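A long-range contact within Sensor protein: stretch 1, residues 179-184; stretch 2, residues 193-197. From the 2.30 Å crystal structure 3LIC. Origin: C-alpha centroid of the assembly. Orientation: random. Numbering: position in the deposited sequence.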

# COMPACT_ATOMS: atom_id res chain seq x y z
N ALA A 179 15.57 6.57 0.70
CA ALA A 179 15.55 7.01 2.08
C ALA A 179 14.14 7.52 2.37
O ALA A 179 13.56 8.17 1.55
CB ALA A 179 16.60 8.09 2.29
N PRO A 180 13.58 7.22 3.56
CA PRO A 180 12.22 7.68 3.80
C PRO A 180 11.97 9.16 3.48
O PRO A 180 10.92 9.49 2.94
CB PRO A 180 12.01 7.44 5.32
CG PRO A 180 13.04 6.40 5.72
CD PRO A 180 14.11 6.35 4.63
N SER A 181 12.88 10.06 3.86
CA SER A 181 12.62 11.50 3.66
C SER A 181 12.61 11.91 2.18
O SER A 181 12.16 12.99 1.83
CB SER A 181 13.61 12.40 4.45
OG SER A 181 14.89 12.22 3.90
N ARG A 182 13.12 11.05 1.30
CA ARG A 182 13.06 11.37 -0.11
C ARG A 182 11.89 10.73 -0.93
O ARG A 182 11.91 10.83 -2.16
CB ARG A 182 14.34 10.90 -0.75
CG ARG A 182 15.57 11.20 0.03
CD ARG A 182 16.74 10.64 -0.77
NE ARG A 182 17.95 11.25 -0.26
CZ ARG A 182 19.10 11.30 -0.92
NH1 ARG A 182 19.21 10.79 -2.16
NH2 ARG A 182 20.15 11.87 -0.33
N LEU A 183 10.89 10.11 -0.29
CA LEU A 183 9.97 9.26 -1.03
C LEU A 183 8.58 9.76 -0.84
O LEU A 183 8.16 9.99 0.32
CB LEU A 183 10.04 7.79 -0.54
CG LEU A 183 9.03 6.78 -1.07
CD1 LEU A 183 9.28 6.68 -2.59
CD2 LEU A 183 9.18 5.31 -0.43
N VAL A 184 7.85 9.93 -1.95
CA VAL A 184 6.41 10.02 -1.84
C VAL A 184 5.82 8.98 -2.81
O VAL A 184 6.37 8.74 -3.88
CB VAL A 184 5.88 11.46 -2.17
CG1 VAL A 184 4.35 11.47 -2.35
CG2 VAL A 184 6.24 12.37 -1.10
N ILE A 193 -0.13 7.77 -0.64
CA ILE A 193 0.04 6.42 -0.12
C ILE A 193 1.16 6.49 0.90
O ILE A 193 1.03 5.98 1.98
CB ILE A 193 0.49 5.47 -1.21
CG1 ILE A 193 -0.58 5.31 -2.31
CG2 ILE A 193 0.91 4.13 -0.62
CD1 ILE A 193 -1.65 4.44 -1.96
N PHE A 194 2.29 7.07 0.54
CA PHE A 194 3.45 7.16 1.42
C PHE A 194 3.99 8.59 1.49
O PHE A 194 4.16 9.22 0.46
CB PHE A 194 4.64 6.24 0.99
CG PHE A 194 5.79 6.30 1.98
CD1 PHE A 194 5.75 5.55 3.14
CD2 PHE A 194 6.80 7.23 1.84
CE1 PHE A 194 6.72 5.65 4.10
CE2 PHE A 194 7.78 7.33 2.81
CZ PHE A 194 7.75 6.53 3.95
N HIS A 195 4.24 9.08 2.72
CA HIS A 195 4.97 10.31 3.04
C HIS A 195 5.68 10.05 4.38
O HIS A 195 5.13 9.37 5.29
CB HIS A 195 3.99 11.50 3.24
CG HIS A 195 4.66 12.84 3.32
ND1 HIS A 195 4.69 13.72 2.26
CD2 HIS A 195 5.38 13.42 4.31
CE1 HIS A 195 5.39 14.80 2.59
NE2 HIS A 195 5.83 14.63 3.83
N SER A 196 6.90 10.57 4.52
CA SER A 196 7.61 10.57 5.82
C SER A 196 6.73 10.93 7.00
O SER A 196 6.75 10.25 8.02
CB SER A 196 8.73 11.61 5.79
OG SER A 196 9.89 10.99 5.30
N ASP A 197 6.00 12.04 6.89
CA ASP A 197 5.09 12.46 7.93
C ASP A 197 3.76 11.69 7.88
O ASP A 197 2.97 11.82 6.93
CB ASP A 197 4.82 13.96 7.82
CG ASP A 197 3.96 14.47 8.95
OD1 ASP A 197 3.95 13.83 10.03
OD2 ASP A 197 3.27 15.49 8.76
O HOH W 1 8.54 11.45 2.58

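After Ala179, the first stretch makes a short 3-10 turn, residues 180-182, and then straightens into a strand at Leu183 and Val184. Two backbone hydrogen bonds hold the turn: Arg182 N donates to Ala179 O at 2.9 Å, and Leu183 N donates to Pro180 O at 3.3 Å. The second stretch leaves a corner at Ile193, passes through Phe194 and His195, and ends at Asp197, which occupies the N-cap position right before a helix. The two backbones lie close at two points, with CA atoms 5.5 Å apart for Ser181 and Ser196 and 5.1 Å apart for Val184 and His195.

Despite this proximity, no clear direct hydrogen bond joins the stretches. Near the strand, the backbones meet through a CA-H...O contact instead: Val184 CA lies 3.3 Å from Phe194 O, with an angle of 142° at the hydrogen. The CA hydrogen, slightly polarized by the flanking peptide groups, is thus directed toward a carbonyl oxygen. Farther along, water 1 bridges the gap. It donates to Leu183 O at 2.7 Å and accepts from Ser196 N, also at 2.7 Å, and from Ser196 OG at 3.1 Å. Leu183 O and Ser196 N are themselves 4.4 Å apart, too far for a direct bond, so the water links a carbonyl and an amide that do not pair directly.

Among the side chains, Phe194 gives up the most surface, 94 Å², and its CA-to-CB bond points toward the first stretch. Phe194 CD2 packs 3.7 Å from Leu183 CG, an apolar contact between two buried residues. The ring also presents its edge to two carbonyls, with Leu183 O 3.4 Å from Phe194 CD2 and Pro180 O 3.8 Å from Phe194 CE2. Both oxygens lie near the ring plane, where the weakly positive aromatic hydrogens make such an approach electrostatically favorable.

The CA-to-CB bond of Ser196 also points toward the first stretch, and its hydroxyl reaches the turn. Ser196 OG sits 3.0 Å from Pro180 O and 3.2 Å from Ser181 CA; Ser181 N, 3.4 Å from Ser196 OG, is not hydrogen-bonded to it because the angle is poor. The Ser181 CA-to-CB bond points away overall, although Ser181 CB still lies 4.1 Å from Ser196 OG; Ser181 CA is nearer to that oxygen.

At Val184, CG2 comes within 3.9 Å of His195 ND1, approaching the imidazole obliquely. This is van der Waals packing against a polar atom, and ND1, buried by the contact, has no polar partner in the model.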